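Local coordinates for flagellar protein FlgA (Thermotoga maritima, PDB 3FRN), which is a periplasmic flagellar protein that probably acts as a chaperone in assembling the P-ring of the flagellar basal body, at residues T10-P15 and T68-S73; I36-L41 and T102-F107; P208-G213 and V231-N236; G240-A245 and Y253-V258. All coordinates share one frame; numbering follows the deposited sequence.

Interaction 1 of 4, residues T10-P15 and T68-S73; sequences TLLASP and TVEGYS. With GOL (glycerol), chain B.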
loop_
_atom_site.group_PDB
_atom_site.type_symbol
_atom_site.label_atom_id
_atom_site.label_comp_id
_atom_site.label_asym_id
_atom_site.label_seq_id
_atom_site.Cartn_x
_atom_site.Cartn_y
_atom_site.Cartn_z
ATOM N N THR A 10 -7.575 -16.221 -16.290
ATOM C CA THR A 10 -8.621 -15.215 -16.194
ATOM C C THR A 10 -9.937 -15.727 -16.790
ATOM O O THR A 10 -9.963 -16.715 -17.532
ATOM C CB THR A 10 -8.234 -13.879 -16.899
ATOM O OG1 THR A 10 -8.147 -14.087 -18.311
ATOM C CG2 THR A 10 -6.901 -13.305 -16.378
ATOM N N LEU A 11 -11.026 -15.042 -16.461
ATOM C CA LEU A 11 -12.336 -15.343 -17.026
ATOM C C LEU A 11 -13.165 -14.063 -17.178
ATOM O O LEU A 11 -13.311 -13.297 -16.233
ATOM C CB LEU A 11 -13.074 -16.347 -16.137
ATOM C CG LEU A 11 -14.547 -16.611 -16.458
ATOM C CD1 LEU A 11 -14.717 -17.267 -17.819
ATOM C CD2 LEU A 11 -15.184 -17.441 -15.377
ATOM N N LEU A 12 -13.696 -13.833 -18.374
ATOM C CA LEU A 12 -14.672 -12.770 -18.577
ATOM C C LEU A 12 -16.074 -13.345 -18.411
ATOM O O LEU A 12 -16.472 -14.257 -19.139
ATOM C CB LEU A 12 -14.515 -12.128 -19.957
ATOM C CG LEU A 12 -15.631 -11.126 -20.271
ATOM C CD1 LEU A 12 -15.073 -9.732 -20.491
ATOM C CD2 LEU A 12 -16.509 -11.584 -21.444
ATOM N N ALA A 13 -16.822 -12.806 -17.457
ATOM C CA ALA A 13 -18.123 -13.359 -17.131
ATOM C C ALA A 13 -19.254 -12.345 -17.245
ATOM O O ALA A 13 -19.034 -11.163 -17.514
ATOM C CB ALA A 13 -18.097 -13.979 -15.721
ATOM N N SER A 14 -20.469 -12.838 -17.040
ATOM C CA SER A 14 -21.656 -11.996 -17.016
ATOM C C SER A 14 -22.332 -12.183 -15.660
ATOM O O SER A 14 -22.028 -13.147 -14.944
ATOM C CB SER A 14 -22.590 -12.372 -18.170
ATOM O OG SER A 14 -22.795 -13.772 -18.223
ATOM N N PRO A 15 -23.227 -11.248 -15.263
ATOM C CA PRO A 15 -23.754 -11.485 -13.910
ATOM C C PRO A 15 -24.520 -12.797 -13.757
ATOM O O PRO A 15 -25.194 -13.232 -14.684
ATOM C CB PRO A 15 -24.691 -10.293 -13.682
ATOM C CG PRO A 15 -24.203 -9.239 -14.622
ATOM C CD PRO A 15 -23.781 -10.009 -15.842
ATOM N N THR A 68 -13.594 -10.970 -14.459
ATOM C CA THR A 68 -14.187 -9.670 -14.733
ATOM C C THR A 68 -15.644 -9.908 -15.112
ATOM O O THR A 68 -15.919 -10.693 -16.009
ATOM C CB THR A 68 -13.459 -8.997 -15.901
ATOM O OG1 THR A 68 -12.049 -9.009 -15.646
ATOM C CG2 THR A 68 -13.940 -7.559 -16.120
ATOM N N VAL A 69 -16.579 -9.280 -14.401
ATOM C CA VAL A 69 -17.978 -9.359 -14.792
ATOM C C VAL A 69 -18.411 -8.132 -15.599
ATOM O O VAL A 69 -18.325 -6.998 -15.123
ATOM C CB VAL A 69 -18.892 -9.501 -13.573
ATOM C CG1 VAL A 69 -20.311 -9.781 -14.016
ATOM C CG2 VAL A 69 -18.391 -10.619 -12.684
ATOM N N GLU A 70 -18.875 -8.372 -16.821
ATOM C CA GLU A 70 -19.495 -7.337 -17.644
ATOM C C GLU A 70 -20.652 -6.592 -16.958
ATOM O O GLU A 70 -21.292 -7.096 -16.024
ATOM C CB GLU A 70 -19.984 -7.955 -18.957
ATOM C CG GLU A 70 -18.878 -8.631 -19.748
ATOM C CD GLU A 70 -19.345 -9.166 -21.092
ATOM O OE1 GLU A 70 -20.099 -10.164 -21.110
ATOM O OE2 GLU A 70 -18.940 -8.593 -22.129
ATOM N N GLY A 71 -20.909 -5.371 -17.404
ATOM C CA GLY A 71 -22.031 -4.603 -16.860
ATOM C C GLY A 71 -21.695 -3.140 -16.690
ATOM O O GLY A 71 -20.522 -2.755 -16.709
ATOM N N TYR A 72 -22.739 -2.328 -16.545
ATOM C CA TYR A 72 -22.607 -0.915 -16.232
ATOM C C TYR A 72 -21.838 -0.765 -14.932
ATOM O O TYR A 72 -21.791 -1.695 -14.120
ATOM C CB TYR A 72 -23.992 -0.250 -16.168
ATOM C CG TYR A 72 -24.565 -0.054 -17.546
ATOM C CD1 TYR A 72 -23.807 0.537 -18.536
ATOM C CD2 TYR A 72 -25.842 -0.485 -17.871
ATOM C CE1 TYR A 72 -24.295 0.705 -19.807
ATOM C CE2 TYR A 72 -26.349 -0.316 -19.159
ATOM C CZ TYR A 72 -25.569 0.278 -20.116
ATOM O OH TYR A 72 -26.030 0.479 -21.407
ATOM N N SER A 73 -21.198 0.385 -14.750
ATOM C CA SER A 73 -20.221 0.522 -13.670
ATOM C C SER A 73 -20.768 1.235 -12.441
ATOM O O SER A 73 -20.001 1.667 -11.584
ATOM C CB SER A 73 -18.967 1.231 -14.183
ATOM O OG SER A 73 -19.299 2.509 -14.694
HETATM C C1 GOL B . -9.518 -9.626 -19.469
HETATM O O1 GOL B . -8.744 -9.053 -18.437
HETATM C C2 GOL B . -9.914 -11.047 -19.083
HETATM O O2 GOL B . -10.315 -11.757 -20.232
HETATM C C3 GOL B . -11.067 -11.015 -18.087
HETATM O O3 GOL B . -10.631 -11.511 -16.838
#
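Leu12 meets the flat carboxylate of Glu70: its CD2 stands over one face, 3.7 Å from Glu70 CD and about equally far from both oxygens, the two side chains crossing at about a right angle. Among the flat peptide groups, Thr68 N bonds to Leu11 O at 2.9 Å, and Glu70 N bonds to Ala13 O. Between these two bonds Ala13 N makes one to Thr68 O, at 2.7 Å. This is the parallel pairing of strand 10-13 with strand 65-69, in a small mixed sheet of the N-terminal part of FlgA. Ala13 and Val69 share the face that packs on Leu37. Beyond the ladder, Pro15 CD lies 3.9 Å from Val69 CG1, a methyl set anti to the backbone N (chi1 -172°). An alanine in place of Pro15 lacks ring carbons CG and CD, which would probably open a gap beside Val69 CG1, although the contact of that methyl with the backbone N would remain. Glycerol O3, 3.1 Å from Thr68 OG1, also bonds weakly to Leu11 O; Thr68 OG1 has a protein partner in Glu42. The polar pairing between the strands is thus carried by main-chain groups, with side chains adding mostly apolar contact.

Interaction 2 of 4, residues I36-L41 and T102-F107; sequences ILLPGL and TLPEKF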
loop_
_atom_site.group_PDB
_atom_site.type_symbol
_atom_site.label_atom_id
_atom_site.label_comp_id
_atom_site.label_asym_id
_atom_site.label_seq_id
_atom_site.Cartn_x
_atom_site.Cartn_y
_atom_site.Cartn_z
ATOM N N ILE A 36 -21.307 -15.280 -6.301
ATOM C CA ILE A 36 -22.389 -14.487 -6.884
ATOM C C ILE A 36 -21.740 -13.391 -7.709
ATOM O O ILE A 36 -21.101 -12.509 -7.159
ATOM C CB ILE A 36 -23.283 -13.831 -5.786
ATOM C CG1 ILE A 36 -23.826 -14.886 -4.816
ATOM C CG2 ILE A 36 -24.430 -13.028 -6.407
ATOM C CD1 ILE A 36 -24.622 -15.990 -5.482
ATOM N N LEU A 37 -21.903 -13.446 -9.025
ATOM C CA LEU A 37 -21.213 -12.531 -9.918
ATOM C C LEU A 37 -22.049 -11.273 -10.198
ATOM O O LEU A 37 -23.128 -11.364 -10.774
ATOM C CB LEU A 37 -20.905 -13.268 -11.221
ATOM C CG LEU A 37 -19.562 -13.950 -11.501
ATOM C CD1 LEU A 37 -18.880 -14.518 -10.290
ATOM C CD2 LEU A 37 -19.774 -15.020 -12.557
ATOM N N LEU A 38 -21.565 -10.103 -9.773
ATOM C CA LEU A 38 -22.338 -8.855 -9.919
ATOM C C LEU A 38 -21.702 -7.933 -10.941
ATOM O O LEU A 38 -20.476 -7.926 -11.100
ATOM C CB LEU A 38 -22.502 -8.151 -8.552
ATOM C CG LEU A 38 -23.301 -8.852 -7.453
ATOM C CD1 LEU A 38 -23.160 -8.107 -6.140
ATOM C CD2 LEU A 38 -24.799 -8.977 -7.802
ATOM N N PRO A 39 -22.526 -7.151 -11.665
ATOM C CA PRO A 39 -21.958 -6.501 -12.821
ATOM C C PRO A 39 -20.880 -5.482 -12.442
ATOM O O PRO A 39 -21.029 -4.755 -11.457
ATOM C CB PRO A 39 -23.167 -5.787 -13.451
ATOM C CG PRO A 39 -24.106 -5.581 -12.291
ATOM C CD PRO A 39 -23.942 -6.802 -11.470
ATOM N N GLY A 40 -19.811 -5.447 -13.232
ATOM C CA GLY A 40 -18.782 -4.415 -13.112
ATOM C C GLY A 40 -17.753 -4.613 -12.014
ATOM O O GLY A 40 -16.899 -3.751 -11.816
ATOM N N LEU A 41 -17.835 -5.735 -11.297
ATOM C CA LEU A 41 -16.910 -6.046 -10.206
ATOM C C LEU A 41 -15.888 -7.111 -10.603
ATOM O O LEU A 41 -16.160 -7.963 -11.454
ATOM C CB LEU A 41 -17.667 -6.520 -8.963
ATOM C CG LEU A 41 -18.656 -5.569 -8.289
ATOM C CD1 LEU A 41 -19.343 -6.240 -7.110
ATOM C CD2 LEU A 41 -17.975 -4.304 -7.826
ATOM N N THR A 102 -27.872 -14.544 -2.088
ATOM C CA THR A 102 -28.440 -15.040 -3.338
ATOM C C THR A 102 -28.205 -14.047 -4.468
ATOM O O THR A 102 -27.969 -12.863 -4.223
ATOM C CB THR A 102 -29.952 -15.354 -3.206
ATOM O OG1 THR A 102 -30.538 -14.537 -2.182
ATOM C CG2 THR A 102 -30.151 -16.811 -2.831
ATOM N N LEU A 103 -28.243 -14.532 -5.704
ATOM C CA LEU A 103 -28.210 -13.640 -6.853
ATOM C C LEU A 103 -29.511 -12.832 -6.861
ATOM O O LEU A 103 -30.603 -13.406 -6.848
ATOM C CB LEU A 103 -28.045 -14.432 -8.156
ATOM C CG LEU A 103 -28.157 -13.656 -9.472
ATOM C CD1 LEU A 103 -26.925 -12.779 -9.713
ATOM C CD2 LEU A 103 -28.375 -14.609 -10.630
ATOM N N PRO A 104 -29.396 -11.494 -6.830
ATOM C CA PRO A 104 -30.571 -10.637 -6.917
ATOM C C PRO A 104 -31.185 -10.599 -8.317
ATOM O O PRO A 104 -30.517 -10.919 -9.298
ATOM C CB PRO A 104 -30.031 -9.261 -6.519
ATOM C CG PRO A 104 -28.593 -9.304 -6.838
ATOM C CD PRO A 104 -28.150 -10.722 -6.666
ATOM N N GLU A 105 -32.453 -10.213 -8.395
ATOM C CA GLU A 105 -33.113 -10.054 -9.684
ATOM C C GLU A 105 -32.554 -8.832 -10.405
ATOM O O GLU A 105 -32.150 -8.918 -11.561
ATOM C CB GLU A 105 -34.623 -9.914 -9.508
ATOM C CG GLU A 105 -35.335 -11.195 -9.141
ATOM C CD GLU A 105 -36.803 -10.958 -8.854
ATOM O OE1 GLU A 105 -37.294 -9.848 -9.155
ATOM O OE2 GLU A 105 -37.468 -11.874 -8.325
ATOM N N LYS A 106 -32.530 -7.710 -9.693
ATOM C CA LYS A 106 -32.048 -6.443 -10.210
ATOM C C LYS A 106 -30.778 -6.042 -9.465
ATOM O O LYS A 106 -30.561 -6.464 -8.331
ATOM C CB LYS A 106 -33.148 -5.386 -10.080
ATOM C CG LYS A 106 -34.284 -5.567 -11.104
ATOM C CD LYS A 106 -35.421 -4.588 -10.853
ATOM C CE LYS A 106 -36.065 -4.095 -12.143
ATOM N NZ LYS A 106 -36.358 -5.188 -13.108
ATOM N N PHE A 107 -29.918 -5.258 -10.111
ATOM C CA PHE A 107 -28.609 -4.953 -9.529
ATOM C C PHE A 107 -28.452 -3.519 -8.985
ATOM O O PHE A 107 -27.333 -3.022 -8.861
ATOM C CB PHE A 107 -27.469 -5.334 -10.489
ATOM C CG PHE A 107 -27.513 -6.767 -10.939
ATOM C CD1 PHE A 107 -27.537 -7.804 -10.011
ATOM C CD2 PHE A 107 -27.526 -7.087 -12.285
ATOM C CE1 PHE A 107 -27.589 -9.132 -10.422
ATOM C CE2 PHE A 107 -27.569 -8.415 -12.715
ATOM C CZ PHE A 107 -27.614 -9.443 -11.777
#
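Phe107 packs against Pro39 and Leu38 where a loop of the HotDog-like domain meets the N-terminal domain, at a type II beta turn running from Leu38 to Leu41. From its CB, 3.8 Å from Pro39 CG, the side chain leads to CG, which has Pro39 CD 3.6 Å away. CG lies beside the backbone N and anti to the carbonyl carbon (chi1 -55°). Farther out the ring divides its neighbours: CD2 meets both Pro39 CG and Pro39 CD, while CD1 and CE1 meet Leu38 CD2, at 3.7 Å from CD1. Pro39 CD stands over one face, 3.9 Å from the Phe107 ring centroid and 22° off its normal, a CH-pi contact. An alanine here would probably open a gap beside Leu38 CD2 and strip Pro39 CD of its aromatic partner, and the ring's contact with Pro15 would go too. Toward the other end, Ile36 CG2 approaches Leu103 CD1, though Ile36 is modelled in two conformers and this contact is correspondingly less certain. The Tyr43 hydroxyl, hydrogen-bonded to both Ile36 O and Leu38 N, holds the main chain where the strand enters the turn. Leu38 CD2 completes the apolar patch by touching a second ring, its nearest approach being to Pro104 CG at 3.9 Å.

Interaction 3 of 4, residues P208-G213 and V231-N236; sequences PDVVKG and VEVLEN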
loop_
_atom_site.group_PDB
_atom_site.type_symbol
_atom_site.label_atom_id
_atom_site.label_comp_id
_atom_site.label_asym_id
_atom_site.label_seq_id
_atom_site.Cartn_x
_atom_site.Cartn_y
_atom_site.Cartn_z
ATOM N N PRO A 208 20.880 17.678 7.961
ATOM C CA PRO A 208 20.845 18.816 8.897
ATOM C C PRO A 208 21.127 20.127 8.191
ATOM O O PRO A 208 21.824 20.133 7.182
ATOM C CB PRO A 208 21.966 18.498 9.895
ATOM C CG PRO A 208 22.320 17.064 9.666
ATOM C CD PRO A 208 22.043 16.814 8.214
ATOM N N ASP A 209 20.584 21.226 8.705
ATOM C CA ASP A 209 20.751 22.522 8.042
ATOM C C ASP A 209 22.149 23.103 8.274
ATOM O O ASP A 209 22.639 23.903 7.481
ATOM C CB ASP A 209 19.657 23.490 8.490
ATOM C CG ASP A 209 18.262 22.901 8.337
ATOM O OD1 ASP A 209 18.066 22.040 7.459
ATOM O OD2 ASP A 209 17.356 23.298 9.093
ATOM N N VAL A 210 22.769 22.708 9.384
ATOM C CA VAL A 210 24.199 22.920 9.621
ATOM C C VAL A 210 24.850 21.627 10.118
ATOM O O VAL A 210 24.227 20.823 10.806
ATOM C CB VAL A 210 24.510 24.070 10.636
ATOM C CG1 VAL A 210 24.001 25.419 10.138
ATOM C CG2 VAL A 210 23.968 23.748 12.016
ATOM N N VAL A 211 26.108 21.424 9.755
ATOM C CA VAL A 211 26.829 20.253 10.229
ATOM C C VAL A 211 27.895 20.653 11.242
ATOM O O VAL A 211 28.335 21.807 11.274
ATOM C CB VAL A 211 27.448 19.431 9.069
ATOM C CG1 VAL A 211 26.357 18.913 8.141
ATOM C CG2 VAL A 211 28.469 20.254 8.289
ATOM N N LYS A 212 28.287 19.697 12.076
ATOM C CA LYS A 212 29.365 19.886 13.034
ATOM C C LYS A 212 30.633 20.296 12.287
ATOM O O LYS A 212 31.060 19.608 11.355
ATOM C CB LYS A 212 29.590 18.583 13.804
ATOM C CG LYS A 212 30.491 18.707 15.004
ATOM C CD LYS A 212 30.925 17.343 15.535
ATOM C CE LYS A 212 32.082 17.510 16.532
ATOM N NZ LYS A 212 32.763 16.212 16.852
ATOM N N GLY A 213 31.212 21.432 12.675
ATOM C CA GLY A 213 32.480 21.885 12.103
ATOM C C GLY A 213 32.357 22.856 10.942
ATOM O O GLY A 213 33.362 23.397 10.466
ATOM N N VAL A 231 31.395 31.686 12.675
ATOM C CA VAL A 231 31.629 30.734 13.771
ATOM C C VAL A 231 31.780 29.298 13.277
ATOM O O VAL A 231 31.445 28.992 12.130
ATOM C CB VAL A 231 30.507 30.772 14.837
ATOM C CG1 VAL A 231 30.499 32.103 15.579
ATOM C CG2 VAL A 231 29.149 30.475 14.208
ATOM N N GLU A 232 32.284 28.425 14.153
ATOM C CA GLU A 232 32.371 27.000 13.852
ATOM C C GLU A 232 31.453 26.183 14.752
ATOM O O GLU A 232 31.584 26.208 15.978
ATOM C CB GLU A 232 33.801 26.481 13.963
ATOM C CG GLU A 232 34.018 25.192 13.182
ATOM C CD GLU A 232 35.223 24.391 13.641
ATOM O OE1 GLU A 232 35.541 23.379 12.952
ATOM O OE2 GLU A 232 35.853 24.761 14.681
ATOM N N VAL A 233 30.552 25.439 14.115
ATOM C CA VAL A 233 29.494 24.681 14.787
ATOM C C VAL A 233 30.012 23.429 15.515
ATOM O O VAL A 233 30.811 22.665 14.964
ATOM C CB VAL A 233 28.391 24.283 13.781
ATOM C CG1 VAL A 233 27.082 24.163 14.480
ATOM C CG2 VAL A 233 28.250 25.325 12.677
ATOM N N LEU A 234 29.551 23.230 16.752
ATOM C CA LEU A 234 30.006 22.115 17.608
ATOM C C LEU A 234 29.151 20.857 17.427
ATOM O O LEU A 234 29.557 19.763 17.821
ATOM C CB LEU A 234 30.012 22.549 19.087
ATOM C CG LEU A 234 30.589 21.771 20.288
ATOM C CD1 LEU A 234 29.614 20.725 20.865
ATOM C CD2 LEU A 234 31.969 21.164 20.001
ATOM N N GLU A 235 27.964 21.024 16.845
ATOM C CA GLU A 235 27.021 19.924 16.641
ATOM C C GLU A 235 26.341 20.076 15.285
ATOM O O GLU A 235 26.351 21.156 14.692
ATOM C CB GLU A 235 25.941 19.936 17.726
ATOM C CG GLU A 235 26.403 19.605 19.131
ATOM C CD GLU A 235 25.681 20.429 20.187
ATOM O OE1 GLU A 235 25.086 21.470 19.828
ATOM O OE2 GLU A 235 25.716 20.042 21.375
ATOM N N ASN A 236 25.735 18.995 14.803
ATOM C CA ASN A 236 24.832 19.077 13.659
ATOM C C ASN A 236 23.533 19.733 14.116
ATOM O O ASN A 236 23.187 19.659 15.289
ATOM C CB ASN A 236 24.583 17.688 13.079
ATOM C CG ASN A 236 25.822 17.108 12.419
ATOM O OD1 ASN A 236 25.938 17.105 11.193
ATOM N ND2 ASN A 236 26.764 16.628 13.229
#
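Gly213 O and Glu232 OE1 stand 3.3 Å apart, two acceptors side by side and not hydrogen-bonded as modelled, a pair that is probably unfavourable if the carboxylate is charged. Next to them lies the one hydrogen bond between the segments, from Gly213 N to Val233 O at 2.6 Å, clearly bent (148° at the hydrogen). Gly213 sits at a positive phi (95°), where a CB would jam against the Lys212 carbonyl. Residues 208-213 thus run beside the end of strand 229-233 as they lead into strand 215-219, its antiparallel neighbour in the SAF-family part of FlgA. The Asn236 amide lies alongside the passing main chain: OD1 is 3.4 Å from Val211 CA, and ND2 is 3.5 Å from Lys212 CB. Lys212 CG, anti to the backbone N (chi1 -169°), comes within 3.2 Å of Leu234 O, and the extended chain then leads its amine away. Deeper down, Val210 CG2 meets Val233 CG1 at 4.0 Å, the side chains crossing at about a right angle, and both valines also touch Val216. Upstream, Asp209 and Val210 both face Gly237 in a classic beta bulge. Chemically, the contact rests more on close packing than on paired polar groups, and the nearby carbonyl would be expected to make protonation of Glu232 somewhat easier.

Interaction 4 of 4, residues G240-A245 and Y253-V258; sequences GETVRA and YVFGRV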
loop_
_atom_site.group_PDB
_atom_site.type_symbol
_atom_site.label_atom_id
_atom_site.label_comp_id
_atom_site.label_asym_id
_atom_site.label_seq_id
_atom_site.Cartn_x
_atom_site.Cartn_y
_atom_site.Cartn_z
ATOM N N GLY A 240 15.980 26.417 13.815
ATOM C CA GLY A 240 15.265 26.589 15.074
ATOM C C GLY A 240 15.955 25.926 16.225
ATOM O O GLY A 240 15.618 26.190 17.389
ATOM N N GLU A 241 16.914 25.049 15.928
ATOM C CA GLU A 241 17.636 24.418 17.018
ATOM C C GLU A 241 18.732 25.334 17.492
ATOM O O GLU A 241 19.268 26.130 16.711
ATOM C CB GLU A 241 18.188 23.043 16.637
ATOM C CG GLU A 241 17.066 22.033 16.358
ATOM C CD GLU A 241 17.574 20.652 16.020
ATOM O OE1 GLU A 241 18.712 20.544 15.506
ATOM O OE2 GLU A 241 16.824 19.680 16.265
ATOM N N THR A 242 19.027 25.229 18.783
ATOM C CA THR A 242 20.137 25.919 19.391
ATOM C C THR A 242 21.356 24.995 19.409
ATOM O O THR A 242 21.355 23.957 20.079
ATOM C CB THR A 242 19.787 26.378 20.822
ATOM O OG1 THR A 242 18.642 27.244 20.790
ATOM C CG2 THR A 242 20.957 27.111 21.442
ATOM N N VAL A 243 22.387 25.384 18.660
ATOM C CA VAL A 243 23.633 24.629 18.564
ATOM C C VAL A 243 24.794 25.395 19.220
ATOM O O VAL A 243 24.927 26.614 19.047
ATOM C CB VAL A 243 23.997 24.314 17.090
ATOM C CG1 VAL A 243 25.208 23.436 17.033
ATOM C CG2 VAL A 243 22.857 23.602 16.397
ATOM N N ARG A 244 25.625 24.675 19.974
ATOM C CA ARG A 244 26.837 25.244 20.572
ATOM C C ARG A 244 27.884 25.476 19.488
ATOM O O ARG A 244 27.953 24.719 18.521
ATOM C CB ARG A 244 27.375 24.313 21.656
ATOM C CG ARG A 244 26.277 23.766 22.547
ATOM C CD ARG A 244 26.733 22.574 23.353
ATOM N NE ARG A 244 25.598 21.786 23.829
ATOM C CZ ARG A 244 24.987 21.968 24.998
ATOM N NH1 ARG A 244 25.393 22.918 25.831
ATOM N NH2 ARG A 244 23.966 21.194 25.336
ATOM N N ALA A 245 28.679 26.533 19.645
ATOM C CA ALA A 245 29.667 26.924 18.638
ATOM C C ALA A 245 30.864 27.635 19.270
ATOM O O ALA A 245 30.806 28.018 20.448
ATOM C CB ALA A 245 29.019 27.811 17.570
ATOM N N TYR A 253 32.759 30.121 24.091
ATOM C CA TYR A 253 31.551 29.306 23.968
ATOM C C TYR A 253 30.327 30.171 23.725
ATOM O O TYR A 253 30.059 31.100 24.488
ATOM C CB TYR A 253 31.344 28.501 25.253
ATOM C CG TYR A 253 30.097 27.646 25.296
ATOM C CD1 TYR A 253 28.956 28.076 25.972
ATOM C CD2 TYR A 253 30.066 26.395 24.690
ATOM C CE1 TYR A 253 27.817 27.291 26.024
ATOM C CE2 TYR A 253 28.935 25.603 24.741
ATOM C CZ TYR A 253 27.815 26.057 25.409
ATOM O OH TYR A 253 26.690 25.272 25.458
ATOM N N VAL A 254 29.574 29.855 22.672
ATOM C CA VAL A 254 28.363 30.600 22.339
ATOM C C VAL A 254 27.184 29.677 22.027
ATOM O O VAL A 254 27.316 28.710 21.275
ATOM C CB VAL A 254 28.583 31.625 21.170
ATOM C CG1 VAL A 254 29.408 32.832 21.639
ATOM C CG2 VAL A 254 29.228 30.965 19.946
ATOM N N PHE A 255 26.044 29.971 22.650
ATOM C CA PHE A 255 24.772 29.359 22.293
ATOM C C PHE A 255 24.257 30.112 21.079
ATOM O O PHE A 255 24.287 31.345 21.057
ATOM C CB PHE A 255 23.752 29.506 23.426
ATOM C CG PHE A 255 23.816 28.420 24.464
ATOM C CD1 PHE A 255 24.245 28.705 25.758
ATOM C CD2 PHE A 255 23.422 27.123 24.160
ATOM C CE1 PHE A 255 24.296 27.709 26.732
ATOM C CE2 PHE A 255 23.472 26.121 25.125
ATOM C CZ PHE A 255 23.906 26.416 26.414
ATOM N N GLY A 256 23.771 29.376 20.084
ATOM C CA GLY A 256 23.284 29.990 18.867
ATOM C C GLY A 256 22.239 29.176 18.145
ATOM O O GLY A 256 22.436 27.988 17.887
ATOM N N ARG A 257 21.124 29.821 17.821
ATOM C CA ARG A 257 20.048 29.168 17.092
ATOM C C ARG A 257 20.329 29.180 15.600
ATOM O O ARG A 257 20.782 30.191 15.042
ATOM C CB ARG A 257 18.693 29.816 17.391
ATOM C CG ARG A 257 18.601 31.291 17.031
ATOM C CD ARG A 257 17.382 31.981 17.642
ATOM N NE ARG A 257 16.215 31.958 16.761
ATOM C CZ ARG A 257 15.148 32.742 16.907
ATOM N NH1 ARG A 257 14.134 32.649 16.057
ATOM N NH2 ARG A 257 15.091 33.626 17.898
ATOM N N VAL A 258 20.083 28.046 14.956
ATOM C CA VAL A 258 20.146 27.975 13.504
ATOM C C VAL A 258 18.973 28.760 12.935
ATOM O O VAL A 258 17.805 28.501 13.258
ATOM C CB VAL A 258 20.091 26.527 13.020
ATOM C CG1 VAL A 258 20.165 26.456 11.491
ATOM C CG2 VAL A 258 21.201 25.713 13.671
#
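Thr242 faces Arg257 in an antiparallel beta hairpin, strands 242-246 and 253-259, within the SAF-family region. The main-chain donors and acceptors satisfy one another in order along it. At its open end Gly240 N bonds to Val258 O, and Val258 N returns one of 2.7 Å to Glu241 O. Midway, Val243 N reaches Gly256 O at 2.7 Å, but the return bond from Gly256 N to Val243 O is weak, at 3.2 Å. Toward the turn Ala245 and Val254 exchange two bonds, Ala245 N to Val254 O at 3.0 Å and Val254 N to Ala245 O at 3.1 Å. Side chains add one more: Arg244 NH1 donates to Tyr253 OH at 2.7 Å, the oxygen 19° out of the guanidinium plane. Extended from CG to NE, the arginine runs past the tyrosine, its CB near Tyr253 CE2. Its NE is taken by a salt bridge to Glu235, so two different partners hold the guanidinium and limit its rotation. The charge of Arg257 is met by Glu259, and Glu241 OE1 accepts from Tyr238 N. On the face carrying Ala245 and Val254, the strands also close through methyl groups, Val243 CG2 lying 3.8 Å from Val258 CG2.

How the interactions relate
Following the chain from the N terminus, interaction 1 opens first and closes over 52 intervening residues, bringing strand 65-69 back beside strand 10-13. Interaction 2 opens inside that loop and closes beyond it, across 60 residues, so the two cross; they touch where Val69 bonds to Gly40 and Leu41. Interaction 1 closes within the N-terminal domain, while interaction 2 ties it to a loop of the HotDog-like domain. Interactions 3 and 4 follow in series, spanning 17 and 7 residues. They share one sheet, strands 229-233 and 242-246 being neighbours there. The two pairs lie on opposite sides of the chain's centre, the centres of interactions 1 and 4 about 66 Å apart.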